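Local coordinates for protein diketoreductase (Acinetobacter baylyi, PDB 4E12) that reduces dicarbonyl compounds with NADH and probably interconverts (3S)-3-hydroxyacyl-CoA and 3-oxoacyl-CoA, at residues Y33-N36 / T37-D41; A59-D63 / G64-K68; G211-P215 / E216-K220; F233-F236 / D237-L241; A259-K263 / E264-D268. All coordinates share one frame; numbering follows the deposited sequence.

Contact 1: residues Y33-N36 / T37-D41; sequences YDIN and TDALD
The carboxylate of D34 lies against the methyl of A39: D34 CG is 3.5 Å from A39 CB, and both carboxylate oxygens sit nearly as close. Roughly at right angles to A39, L40 brings its CD2 branch to 3.9 Å from D34 N. N36 supplies the polar half of the turn. With its CG placed between the backbone N and the carbonyl carbon (chi1 59°), the side chain folds back over the start of helix 37-57. There N36 OD1 accepts from A39 N at 2.9 Å, the donor lying almost on the extension of the amide C=O bond. This is an N-cap, and the same residue gives its backbone too, L40 N donating to N36 O at 3.0 Å. The turn joins strand 29-33 to helix 37-57 within the Rossmann-type NAD-binding domain, and D34, just past the end of that strand, is an NAD(+)-binding residue, though this chain holds no NAD(+). The D34 carboxylate is held from two directions. Its OD1 takes the N-H of I35 at 2.7 Å through the anti lone pair, while OD2 is hydrogen-bonded to T12 OG1, another NAD(+)-binding residue.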
loop_
_atom_site.group_PDB
_atom_site.type_symbol
_atom_site.label_atom_id
_atom_site.label_comp_id
_atom_site.label_asym_id
_atom_site.label_seq_id
_atom_site.Cartn_x
_atom_site.Cartn_y
_atom_site.Cartn_z
ATOM N N TYR A 33 -8.225 -31.548 -15.870
ATOM C CA TYR A 33 -9.315 -32.382 -15.404
ATOM C C TYR A 33 -10.547 -31.551 -15.046
ATOM O O TYR A 33 -10.450 -30.465 -14.459
ATOM C CB TYR A 33 -8.893 -33.240 -14.208
ATOM C CG TYR A 33 -10.101 -33.818 -13.525
ATOM C CD1 TYR A 33 -10.691 -34.990 -13.989
ATOM C CD2 TYR A 33 -10.665 -33.188 -12.416
ATOM C CE1 TYR A 33 -11.814 -35.521 -13.368
ATOM C CE2 TYR A 33 -11.787 -33.706 -11.791
ATOM C CZ TYR A 33 -12.354 -34.870 -12.269
ATOM O OH TYR A 33 -13.460 -35.384 -11.647
ATOM N N ASP A 34 -11.711 -32.054 -15.420
ATOM C CA ASP A 34 -12.947 -31.427 -14.985
ATOM C C ASP A 34 -14.056 -32.474 -15.051
ATOM O O ASP A 34 -13.811 -33.612 -15.470
ATOM C CB ASP A 34 -13.254 -30.177 -15.795
ATOM C CG ASP A 34 -14.026 -29.136 -14.988
ATOM O OD1 ASP A 34 -14.838 -29.510 -14.123
ATOM O OD2 ASP A 34 -13.799 -27.933 -15.195
ATOM N N ILE A 35 -15.265 -32.104 -14.651
ATOM C CA ILE A 35 -16.241 -33.122 -14.258
ATOM C C ILE A 35 -16.944 -33.835 -15.401
ATOM O O ILE A 35 -17.342 -34.988 -15.251
ATOM C CB ILE A 35 -17.265 -32.578 -13.242
ATOM C CG1 ILE A 35 -18.102 -31.457 -13.861
ATOM C CG2 ILE A 35 -16.540 -32.077 -12.006
ATOM C CD1 ILE A 35 -19.130 -30.861 -12.902
ATOM N N ASN A 36 -17.114 -33.188 -16.546
ATOM C CA ASN A 36 -17.763 -33.872 -17.652
ATOM C C ASN A 36 -17.294 -33.282 -18.963
ATOM O O ASN A 36 -16.411 -32.417 -18.961
ATOM C CB ASN A 36 -19.294 -33.842 -17.495
ATOM C CG ASN A 36 -19.848 -32.441 -17.428
ATOM O OD1 ASN A 36 -19.232 -31.494 -17.915
ATOM N ND2 ASN A 36 -21.014 -32.292 -16.805
ATOM N N THR A 37 -17.850 -33.745 -20.079
ATOM C CA THR A 37 -17.361 -33.299 -21.372
ATOM C C THR A 37 -17.822 -31.871 -21.657
ATOM O O THR A 37 -17.158 -31.142 -22.395
ATOM C CB THR A 37 -17.784 -34.221 -22.532
ATOM O OG1 THR A 37 -19.196 -34.129 -22.729
ATOM C CG2 THR A 37 -17.408 -35.661 -22.230
ATOM N N ASP A 38 -18.955 -31.470 -21.085
ATOM C CA ASP A 38 -19.379 -30.077 -21.194
ATOM C C ASP A 38 -18.350 -29.120 -20.576
ATOM O O ASP A 38 -18.005 -28.104 -21.184
ATOM C CB ASP A 38 -20.739 -29.845 -20.537
ATOM C CG ASP A 38 -21.886 -30.420 -21.345
ATOM O OD1 ASP A 38 -21.679 -30.776 -22.528
ATOM O OD2 ASP A 38 -23.002 -30.499 -20.792
ATOM N N ALA A 39 -17.883 -29.423 -19.369
ATOM C CA ALA A 39 -16.858 -28.593 -18.736
ATOM C C ALA A 39 -15.548 -28.668 -19.525
ATOM O O ALA A 39 -14.804 -27.689 -19.627
ATOM C CB ALA A 39 -16.630 -29.043 -17.311
ATOM N N LEU A 40 -15.246 -29.836 -20.072
ATOM C CA LEU A 40 -14.022 -29.978 -20.860
ATOM C C LEU A 40 -14.087 -29.204 -22.172
ATOM O O LEU A 40 -13.068 -28.694 -22.645
ATOM C CB LEU A 40 -13.697 -31.450 -21.108
ATOM C CG LEU A 40 -13.295 -32.268 -19.887
ATOM C CD1 LEU A 40 -13.147 -33.714 -20.304
ATOM C CD2 LEU A 40 -12.004 -31.742 -19.292
ATOM N N ASP A 41 -15.276 -29.124 -22.760
ATOM C CA ASP A 41 -15.476 -28.302 -23.947
ATOM C C ASP A 41 -15.228 -26.832 -23.630
ATOM O O ASP A 41 -14.598 -26.121 -24.414
ATOM C CB ASP A 41 -16.887 -28.471 -24.519
ATOM C CG ASP A 41 -17.110 -29.841 -25.159
ATOM O OD1 ASP A 41 -16.115 -30.535 -25.488
ATOM O OD2 ASP A 41 -18.289 -30.218 -25.336
#

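Contact 2: residues A59-D63 / G64-K68; sequences AGAAD and GAAQK
G64, which meets A62 and D63 across the turn, occupies the N-cap position of helix 65-72. The positive phi of 93° at G64 is readily taken up by glycine. G64 N makes a weak hydrogen bond to water 1, which also lies 2.8 Å from A61 O and appears to donate to it, a loose bridge between the segments. A65 follows with two contacts. Its amide closes the type I' turn from A62 to A65 through a weak but straight bond, A65 N to A62 O at 3.3 Å with an N-H...O angle of 171°. Its methyl points back at the preceding loop, where A65 CB comes within 3.1 Å of G60 O, a close fit of carbon against carbonyl. A66 then gives the firmer backbone link, A66 N donating to A61 O at 3.1 Å with the donor 21° off the carbonyl plane. The methyls of this pair also meet, A66 CB lying 4.1 Å from A61 CB on the buried side, where Y54 of helix 37-57 packs on A61. Farther along, K68 N returns to G64 O at 2.8 Å, an ordinary helical bond. A61 O thus serves A66 N and probably water 1, and with alanine and glycine dominating the touching residues, the helix start is held by backbone groups and solvent instead of a capping side chain.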
loop_
_atom_site.group_PDB
_atom_site.type_symbol
_atom_site.label_atom_id
_atom_site.label_comp_id
_atom_site.label_asym_id
_atom_site.label_seq_id
_atom_site.Cartn_x
_atom_site.Cartn_y
_atom_site.Cartn_z
ATOM N N ALA A 59 6.237 -13.414 -24.193
ATOM C CA ALA A 59 7.464 -13.673 -24.921
ATOM C C ALA A 59 7.556 -15.135 -25.329
ATOM O O ALA A 59 7.331 -16.039 -24.514
ATOM C CB ALA A 59 8.669 -13.284 -24.087
ATOM N N GLY A 60 7.867 -15.349 -26.604
ATOM C CA GLY A 60 8.116 -16.683 -27.106
ATOM C C GLY A 60 6.883 -17.423 -27.584
ATOM O O GLY A 60 6.992 -18.561 -28.047
ATOM N N ALA A 61 5.712 -16.798 -27.484
ATOM C CA ALA A 61 4.465 -17.515 -27.780
ATOM C C ALA A 61 3.984 -17.269 -29.204
ATOM O O ALA A 61 3.073 -17.942 -29.698
ATOM C CB ALA A 61 3.387 -17.125 -26.793
ATOM N N ALA A 62 4.589 -16.293 -29.859
ATOM C CA ALA A 62 4.219 -15.969 -31.228
ATOM C C ALA A 62 4.570 -17.118 -32.168
ATOM O O ALA A 62 5.262 -18.064 -31.785
ATOM C CB ALA A 62 4.928 -14.703 -31.666
ATOM N N ASP A 63 4.071 -17.038 -33.395
ATOM C CA ASP A 63 4.497 -17.949 -34.444
ATOM C C ASP A 63 4.193 -19.397 -34.118
ATOM O O ASP A 63 4.983 -20.281 -34.455
ATOM C CB ASP A 63 6.002 -17.803 -34.696
ATOM C CG ASP A 63 6.393 -16.394 -35.109
ATOM O OD1 ASP A 63 5.510 -15.639 -35.569
ATOM O OD2 ASP A 63 7.582 -16.039 -34.966
ATOM N N GLY A 64 3.065 -19.644 -33.462
ATOM C CA GLY A 64 2.637 -21.014 -33.246
ATOM C C GLY A 64 3.056 -21.680 -31.949
ATOM O O GLY A 64 2.561 -22.767 -31.636
ATOM N N ALA A 65 3.957 -21.074 -31.184
ATOM C CA ALA A 65 4.353 -21.702 -29.926
ATOM C C ALA A 65 3.145 -21.853 -28.985
ATOM O O ALA A 65 2.976 -22.901 -28.355
ATOM C CB ALA A 65 5.472 -20.925 -29.261
ATOM N N ALA A 66 2.303 -20.826 -28.905
ATOM C CA ALA A 66 1.099 -20.887 -28.079
ATOM C C ALA A 66 0.183 -22.041 -28.523
ATOM O O ALA A 66 -0.315 -22.794 -27.682
ATOM C CB ALA A 66 0.353 -19.563 -28.122
ATOM N N GLN A 67 -0.051 -22.173 -29.830
ATOM C CA GLN A 67 -0.858 -23.288 -30.352
ATOM C C GLN A 67 -0.228 -24.659 -30.136
ATOM O O GLN A 67 -0.939 -25.635 -29.888
ATOM C CB GLN A 67 -1.225 -23.098 -31.828
ATOM C CG GLN A 67 -2.523 -22.315 -32.064
ATOM C CD GLN A 67 -2.481 -20.902 -31.541
ATOM O OE1 GLN A 67 -1.426 -20.393 -31.154
ATOM N NE2 GLN A 67 -3.641 -20.255 -31.512
ATOM N N LYS A 68 1.090 -24.765 -30.234
ATOM C CA LYS A 68 1.707 -26.053 -29.946
ATOM C C LYS A 68 1.382 -26.426 -28.496
ATOM O O LYS A 68 1.021 -27.569 -28.195
ATOM C CB LYS A 68 3.223 -25.992 -30.176
ATOM C CG LYS A 68 3.943 -27.335 -30.053
ATOM C CD LYS A 68 5.423 -27.203 -30.418
ATOM C CE LYS A 68 6.154 -28.538 -30.349
ATOM N NZ LYS A 68 6.150 -29.119 -28.978
HETATM O O HOH W 1 1.111 -19.165 -31.203
#

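Contact 3: residues G211-P215 / E216-K220; sequences GIADP and ETIDK
A213 opens the contact with its methyl, A213 CB lying 3.7 Å from I218 CG1 on the buried side. D214 comes next with most of the polar load. Its CG stands between the backbone N and the carbonyl carbon (chi1 62°), which swings OD2 over the first turn of helix 215-226. D214 OD2 accepts twice from one residue: T217 N at 2.7 Å, nearly in line with the C-O bond, and T217 OG1 at 2.6 Å, from 38° out of the carboxylate plane. Water 2 ties the pair again, accepting from D214 N and donating to T217 OG1. D214 O also accepts, from I218 N at 3.1 Å. The carboxylate of E216 stands close, with D214 OD2 and E216 OE1 3.6 Å apart and the two planes nearly perpendicular; this may disfavour charge on both, though the T217 donors and K185 of the second subunit, packed on D214, may offset it. P215 ends the segment, its CD 3.4 Å from E216 OE1 and its carbonyl accepting from D219 N. I182 of the second subunit touches T217. The arrangement is an aspartate N-cap with proline in the first helical turn, linking helices 193-209 and 215-226 of the C-terminal domain.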
loop_
_atom_site.group_PDB
_atom_site.type_symbol
_atom_site.label_atom_id
_atom_site.label_comp_id
_atom_site.label_asym_id
_atom_site.label_seq_id
_atom_site.Cartn_x
_atom_site.Cartn_y
_atom_site.Cartn_z
ATOM N N GLY A 211 -16.662 9.644 4.981
ATOM C CA GLY A 211 -16.733 10.988 4.448
ATOM C C GLY A 211 -15.502 11.858 4.648
ATOM O O GLY A 211 -15.618 13.084 4.670
ATOM N N ILE A 212 -14.325 11.250 4.789
ATOM C CA ILE A 212 -13.111 12.022 5.027
ATOM C C ILE A 212 -12.612 12.669 3.740
ATOM O O ILE A 212 -12.230 13.839 3.744
ATOM C CB ILE A 212 -11.971 11.135 5.585
ATOM C CG1 ILE A 212 -12.436 10.326 6.794
ATOM C CG2 ILE A 212 -10.750 11.976 5.938
ATOM C CD1 ILE A 212 -12.963 11.162 7.952
ATOM N N ALA A 213 -12.609 11.911 2.639
ATOM C CA ALA A 213 -12.046 12.382 1.378
ATOM C C ALA A 213 -12.706 11.652 0.215
ATOM O O ALA A 213 -13.275 10.573 0.407
ATOM C CB ALA A 213 -10.539 12.123 1.357
ATOM N N ASP A 214 -12.643 12.218 -0.988
ATOM C CA ASP A 214 -13.246 11.526 -2.138
ATOM C C ASP A 214 -12.227 10.537 -2.717
ATOM O O ASP A 214 -11.050 10.583 -2.345
ATOM C CB ASP A 214 -13.772 12.524 -3.178
ATOM C CG ASP A 214 -12.688 13.394 -3.762
ATOM O OD1 ASP A 214 -13.006 14.494 -4.264
ATOM O OD2 ASP A 214 -11.519 12.973 -3.735
ATOM N N PRO A 215 -12.654 9.617 -3.608
ATOM C CA PRO A 215 -11.696 8.645 -4.168
ATOM C C PRO A 215 -10.491 9.227 -4.877
ATOM O O PRO A 215 -9.377 8.724 -4.726
ATOM C CB PRO A 215 -12.541 7.829 -5.155
ATOM C CG PRO A 215 -13.903 7.927 -4.638
ATOM C CD PRO A 215 -14.021 9.347 -4.089
ATOM N N GLU A 216 -10.719 10.264 -5.671
ATOM C CA GLU A 216 -9.645 10.919 -6.396
ATOM C C GLU A 216 -8.598 11.453 -5.425
ATOM O O GLU A 216 -7.396 11.339 -5.661
ATOM C CB GLU A 216 -10.203 12.057 -7.274
ATOM C CG GLU A 216 -11.166 11.597 -8.378
ATOM C CD GLU A 216 -12.551 11.152 -7.879
ATOM O OE1 GLU A 216 -12.865 11.314 -6.676
ATOM O OE2 GLU A 216 -13.332 10.630 -8.708
ATOM N N THR A 217 -9.051 12.040 -4.321
ATOM C CA THR A 217 -8.128 12.607 -3.365
ATOM C C THR A 217 -7.324 11.511 -2.657
ATOM O O THR A 217 -6.119 11.645 -2.424
ATOM C CB THR A 217 -8.901 13.426 -2.332
ATOM O OG1 THR A 217 -9.564 14.489 -3.006
ATOM C CG2 THR A 217 -7.973 14.013 -1.301
ATOM N N ILE A 218 -7.993 10.427 -2.317
ATOM C CA ILE A 218 -7.336 9.323 -1.615
ATOM C C ILE A 218 -6.287 8.708 -2.545
ATOM O O ILE A 218 -5.140 8.470 -2.142
ATOM C CB ILE A 218 -8.400 8.302 -1.148
ATOM C CG1 ILE A 218 -9.378 9.008 -0.194
ATOM C CG2 ILE A 218 -7.754 7.088 -0.521
ATOM C CD1 ILE A 218 -10.568 8.185 0.229
ATOM N N ASP A 219 -6.666 8.486 -3.803
ATOM C CA ASP A 219 -5.735 7.904 -4.759
ATOM C C ASP A 219 -4.526 8.792 -5.035
ATOM O O ASP A 219 -3.401 8.287 -5.039
ATOM C CB ASP A 219 -6.418 7.524 -6.072
ATOM C CG ASP A 219 -7.274 6.271 -5.950
ATOM O OD1 ASP A 219 -7.304 5.652 -4.864
ATOM O OD2 ASP A 219 -7.909 5.890 -6.953
ATOM N N LYS A 220 -4.730 10.093 -5.275
ATOM C CA LYS A 220 -3.577 10.946 -5.572
ATOM C C LYS A 220 -2.634 11.015 -4.357
ATOM O O LYS A 220 -1.405 11.039 -4.495
ATOM C CB LYS A 220 -3.974 12.343 -6.097
ATOM C CG LYS A 220 -4.637 13.285 -5.118
ATOM C CD LYS A 220 -4.957 14.629 -5.803
ATOM C CE LYS A 220 -5.718 15.569 -4.872
ATOM N NZ LYS A 220 -6.077 16.847 -5.538
HETATM O O HOH W 2 -11.670 14.916 -0.763
#

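Contact 4: residues F233-F236 / D237-L241; sequences FEIF and DIVGL
I235 and V239, one helical turn apart, present methyl branches to each other at a slant, with I235 CG2 4.1 Å from V239 CG2. The V239 branch also leans on the backbone, its CG2 being 3.2 Å from I235 O, the oxygen that accepts V239 N at 2.9 Å. F236 turns its CB, not its ring, to the second segment: F236 CB is 3.7 Å from L241 CD2, and this leucine methyl tucks in beside F236 O at 3.3 Å. The phenyl ring leads away to meet F258 and L201 of neighbouring helices. D237 stands on another side of helix 232-239, its CG 3.6 Å from F233 O. With CG lying opposite the carbonyl carbon about CA-CB (chi1 -74°), its carboxylate faces the C-terminal tail, where F280 N binds OD1 and both Y281 N and Y283 OH bind OD2. I238 lays CG1 3.4 Å from E234 O. Within the C-terminal domain these residues form the last turns of a short helix, which passes through G240 into helix 241-249. G240 leaves helical geometry with phi 107°, yet its N still donates to F236 O at 2.9 Å, closing the final turn. At the same junction G240 also serves as the N-cap of the next helix, and a sulfate, probably from the crystallisation liquor, is bound beside it.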
loop_
_atom_site.group_PDB
_atom_site.type_symbol
_atom_site.label_atom_id
_atom_site.label_comp_id
_atom_site.label_asym_id
_atom_site.label_seq_id
_atom_site.Cartn_x
_atom_site.Cartn_y
_atom_site.Cartn_z
ATOM N N PHE A 233 -8.394 3.106 -5.109
ATOM C CA PHE A 233 -9.662 2.989 -5.825
ATOM C C PHE A 233 -9.455 2.554 -7.268
ATOM O O PHE A 233 -10.272 1.819 -7.833
ATOM C CB PHE A 233 -10.532 4.235 -5.618
ATOM C CG PHE A 233 -10.976 4.388 -4.185
ATOM C CD1 PHE A 233 -12.109 3.714 -3.730
ATOM C CD2 PHE A 233 -10.266 5.185 -3.292
ATOM C CE1 PHE A 233 -12.526 3.835 -2.403
ATOM C CE2 PHE A 233 -10.679 5.303 -1.960
ATOM C CZ PHE A 233 -11.803 4.635 -1.522
ATOM N N GLU A 234 -8.332 2.961 -7.842
ATOM C CA GLU A 234 -7.946 2.447 -9.147
ATOM C C GLU A 234 -7.757 0.941 -9.018
ATOM O O GLU A 234 -8.169 0.182 -9.895
ATOM C CB GLU A 234 -6.646 3.098 -9.586
ATOM C CG GLU A 234 -6.735 4.585 -9.691
ATOM C CD GLU A 234 -5.434 5.174 -10.139
ATOM O OE1 GLU A 234 -4.655 5.604 -9.270
ATOM O OE2 GLU A 234 -5.185 5.184 -11.360
ATOM N N ILE A 235 -7.135 0.520 -7.917
ATOM C CA ILE A 235 -6.954 -0.903 -7.610
ATOM C C ILE A 235 -8.293 -1.610 -7.420
ATOM O O ILE A 235 -8.471 -2.704 -7.957
ATOM C CB ILE A 235 -6.041 -1.125 -6.372
ATOM C CG1 ILE A 235 -4.636 -0.585 -6.660
ATOM C CG2 ILE A 235 -6.029 -2.597 -5.959
ATOM C CD1 ILE A 235 -3.647 -0.713 -5.502
ATOM N N PHE A 236 -9.239 -1.020 -6.677
ATOM C CA PHE A 236 -10.594 -1.607 -6.569
ATOM C C PHE A 236 -11.247 -1.868 -7.926
ATOM O O PHE A 236 -11.924 -2.886 -8.120
ATOM C CB PHE A 236 -11.564 -0.711 -5.771
ATOM C CG PHE A 236 -11.480 -0.883 -4.278
ATOM C CD1 PHE A 236 -11.217 0.209 -3.449
ATOM C CD2 PHE A 236 -11.672 -2.136 -3.702
ATOM C CE1 PHE A 236 -11.147 0.052 -2.047
ATOM C CE2 PHE A 236 -11.606 -2.311 -2.306
ATOM C CZ PHE A 236 -11.341 -1.208 -1.477
ATOM N N ASP A 237 -11.107 -0.924 -8.844
ATOM C CA ASP A 237 -11.647 -1.122 -10.196
ATOM C C ASP A 237 -11.027 -2.345 -10.887
ATOM O O ASP A 237 -11.714 -3.083 -11.590
ATOM C CB ASP A 237 -11.480 0.122 -11.073
ATOM C CG ASP A 237 -12.436 1.247 -10.705
ATOM O OD1 ASP A 237 -13.403 1.010 -9.957
ATOM O OD2 ASP A 237 -12.226 2.380 -11.184
ATOM N N ILE A 238 -9.734 -2.552 -10.689
ATOM C CA ILE A 238 -9.035 -3.684 -11.280
ATOM C C ILE A 238 -9.459 -5.007 -10.655
ATOM O O ILE A 238 -9.708 -5.982 -11.369
ATOM C CB ILE A 238 -7.515 -3.485 -11.163
ATOM C CG1 ILE A 238 -7.111 -2.298 -12.033
ATOM C CG2 ILE A 238 -6.787 -4.764 -11.529
ATOM C CD1 ILE A 238 -5.724 -1.830 -11.842
ATOM N N VAL A 239 -9.540 -5.035 -9.331
ATOM C CA VAL A 239 -10.051 -6.195 -8.608
ATOM C C VAL A 239 -11.433 -6.556 -9.135
ATOM O O VAL A 239 -11.742 -7.729 -9.366
ATOM C CB VAL A 239 -10.174 -5.899 -7.088
ATOM C CG1 VAL A 239 -10.785 -7.091 -6.352
ATOM C CG2 VAL A 239 -8.811 -5.587 -6.509
ATOM N N GLY A 240 -12.257 -5.536 -9.338
ATOM C CA GLY A 240 -13.638 -5.777 -9.686
ATOM C C GLY A 240 -14.480 -5.434 -8.487
ATOM O O GLY A 240 -14.186 -5.878 -7.370
ATOM N N LEU A 241 -15.501 -4.625 -8.691
ATOM C CA LEU A 241 -16.266 -4.167 -7.546
ATOM C C LEU A 241 -17.245 -5.221 -7.057
ATOM O O LEU A 241 -17.577 -5.265 -5.866
ATOM C CB LEU A 241 -16.931 -2.830 -7.847
ATOM C CG LEU A 241 -16.010 -1.685 -8.284
ATOM C CD1 LEU A 241 -16.862 -0.405 -8.337
ATOM C CD2 LEU A 241 -14.824 -1.533 -7.319
#

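Contact 5: residues A259-K263 / E264-D268; sequences AAYLK and ENYID
The K263 side chain runs from CB toward I267 and D268. Its CG lies trans to the backbone N (chi1 -173°) and comes within 3.9 Å of D268 OD1; after a bend about CB-CG, CD meets both that oxygen (3.7 Å) and I267 CB (3.9 Å). CE then passes 3.8 Å from D268 OD1, and after a last bend NZ reaches that oxygen at 3.0 Å, on its syn lone pair: a salt bridge between residues five apart. D268 N binds K263 O, so side chain and backbone join the same pair. On another side of the helix, N265 places ND2 over the centre of the Y261 ring, 3.2 Å above its plane, with ring and amide planes 57° apart; the same ND2 makes a weak bond to Y261 O. Y261 CE2 approaches the edge of the Y266 ring at CE1, 3.8 Å away, and water 3 joins the two hydroxyls. F280 lies against both L262 and Y266. L262 O accepts Y266 N and I267 N from opposite faces of its carbonyl plane. Bonds of I267 N to L262 O and D268 N to K263 O span five residues, the mark of a pi-type widening near the end of helix 253-267 in the C-terminal domain.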
loop_
_atom_site.group_PDB
_atom_site.type_symbol
_atom_site.label_atom_id
_atom_site.label_comp_id
_atom_site.label_asym_id
_atom_site.label_seq_id
_atom_site.Cartn_x
_atom_site.Cartn_y
_atom_site.Cartn_z
ATOM N N ALA A 259 -19.239 -2.293 1.799
ATOM C CA ALA A 259 -20.016 -3.168 0.925
ATOM C C ALA A 259 -21.354 -2.519 0.553
ATOM O O ALA A 259 -21.708 -2.440 -0.628
ATOM C CB ALA A 259 -20.234 -4.528 1.578
ATOM N N ALA A 260 -22.086 -2.036 1.555
ATOM C CA ALA A 260 -23.362 -1.359 1.306
ATOM C C ALA A 260 -23.185 -0.129 0.413
ATOM O O ALA A 260 -24.067 0.181 -0.390
ATOM C CB ALA A 260 -24.034 -0.972 2.615
ATOM N N TYR A 261 -22.054 0.565 0.556
ATOM C CA TYR A 261 -21.757 1.777 -0.205
ATOM C C TYR A 261 -21.531 1.433 -1.671
ATOM O O TYR A 261 -22.031 2.104 -2.581
ATOM C CB TYR A 261 -20.508 2.474 0.364
ATOM C CG TYR A 261 -20.130 3.753 -0.337
ATOM C CD1 TYR A 261 -20.588 4.992 0.124
ATOM C CD2 TYR A 261 -19.308 3.738 -1.462
ATOM C CE1 TYR A 261 -20.233 6.172 -0.524
ATOM C CE2 TYR A 261 -18.947 4.914 -2.113
ATOM C CZ TYR A 261 -19.409 6.124 -1.645
ATOM O OH TYR A 261 -19.054 7.286 -2.299
ATOM N N LEU A 262 -20.784 0.366 -1.887
ATOM C CA LEU A 262 -20.527 -0.128 -3.229
ATOM C C LEU A 262 -21.824 -0.591 -3.852
ATOM O O LEU A 262 -22.112 -0.285 -5.013
ATOM C CB LEU A 262 -19.566 -1.308 -3.185
ATOM C CG LEU A 262 -18.103 -1.083 -2.845
ATOM C CD1 LEU A 262 -17.411 -2.436 -2.843
ATOM C CD2 LEU A 262 -17.484 -0.178 -3.898
ATOM N N LYS A 263 -22.610 -1.318 -3.066
ATOM C CA LYS A 263 -23.840 -1.909 -3.576
ATOM C C LYS A 263 -24.771 -0.813 -4.087
ATOM O O LYS A 263 -25.236 -0.867 -5.228
ATOM C CB LYS A 263 -24.508 -2.749 -2.487
ATOM C CG LYS A 263 -25.727 -3.583 -2.910
ATOM C CD LYS A 263 -25.366 -4.613 -3.957
ATOM C CE LYS A 263 -26.425 -5.693 -4.086
ATOM N NZ LYS A 263 -27.779 -5.171 -4.445
ATOM N N GLU A 264 -25.013 0.191 -3.248
ATOM C CA GLU A 264 -25.903 1.291 -3.579
ATOM C C GLU A 264 -25.354 2.163 -4.689
ATOM O O GLU A 264 -26.079 2.502 -5.626
ATOM C CB GLU A 264 -26.165 2.165 -2.348
ATOM C CG GLU A 264 -27.017 3.398 -2.658
ATOM C CD GLU A 264 -27.213 4.300 -1.450
ATOM O OE1 GLU A 264 -26.825 3.892 -0.335
ATOM O OE2 GLU A 264 -27.754 5.414 -1.616
ATOM N N ASN A 265 -24.076 2.519 -4.594
ATOM C CA ASN A 265 -23.498 3.506 -5.488
ATOM C C ASN A 265 -22.865 2.952 -6.750
ATOM O O ASN A 265 -22.673 3.701 -7.705
ATOM C CB ASN A 265 -22.489 4.360 -4.739
ATOM C CG ASN A 265 -23.132 5.148 -3.643
ATOM O OD1 ASN A 265 -24.030 5.950 -3.903
ATOM N ND2 ASN A 265 -22.718 4.905 -2.407
ATOM N N TYR A 266 -22.535 1.666 -6.784
ATOM C CA TYR A 266 -21.845 1.135 -7.951
ATOM C C TYR A 266 -22.489 -0.115 -8.503
ATOM O O TYR A 266 -22.980 -0.109 -9.634
ATOM C CB TYR A 266 -20.355 0.916 -7.649
ATOM C CG TYR A 266 -19.674 2.224 -7.345
ATOM C CD1 TYR A 266 -19.692 2.757 -6.056
ATOM C CD2 TYR A 266 -19.014 2.937 -8.346
ATOM C CE1 TYR A 266 -19.074 3.968 -5.770
ATOM C CE2 TYR A 266 -18.392 4.145 -8.073
ATOM C CZ TYR A 266 -18.426 4.654 -6.784
ATOM O OH TYR A 266 -17.812 5.844 -6.520
ATOM N N ILE A 267 -22.511 -1.174 -7.708
ATOM C CA ILE A 267 -23.087 -2.437 -8.150
ATOM C C ILE A 267 -24.513 -2.230 -8.698
ATOM O O ILE A 267 -24.875 -2.783 -9.740
ATOM C CB ILE A 267 -23.156 -3.467 -6.991
ATOM C CG1 ILE A 267 -21.787 -3.636 -6.311
ATOM C CG2 ILE A 267 -23.648 -4.809 -7.504
ATOM C CD1 ILE A 267 -20.674 -3.946 -7.263
ATOM N N ASP A 268 -25.322 -1.428 -8.010
ATOM C CA ASP A 268 -26.713 -1.246 -8.423
ATOM C C ASP A 268 -26.835 -0.409 -9.683
ATOM O O ASP A 268 -27.901 -0.357 -10.300
ATOM C CB ASP A 268 -27.585 -0.639 -7.313
ATOM C CG ASP A 268 -27.930 -1.638 -6.219
ATOM O OD1 ASP A 268 -27.539 -2.813 -6.323
ATOM O OD2 ASP A 268 -28.615 -1.259 -5.253
HETATM O O HOH W 3 -17.594 7.517 -4.516
#

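Contacts 1 and 2 belong to the NAD-binding domain, their centres 25 Å apart, at the start of helix 37-57 and in the turn beyond its end. Only contact 1 contains an NAD(+)-binding residue, D34. Contacts 3, 4 and 5 cluster in the C-terminal domain. Contacts 3 and 4 touch, D219 OD1 accepting from F233 N at 2.8 Å while I218 and P215 pack on the F233 ring. Contact 4 also meets contact 5, L241 CD1 lying 3.8 Å from Y266 CB, so it bridges contacts 3 and 5, whose centres are 17 Å apart. The V239 side chain of contact 4 is about 11 Å from that of S122, an NAD(+)-binding residue.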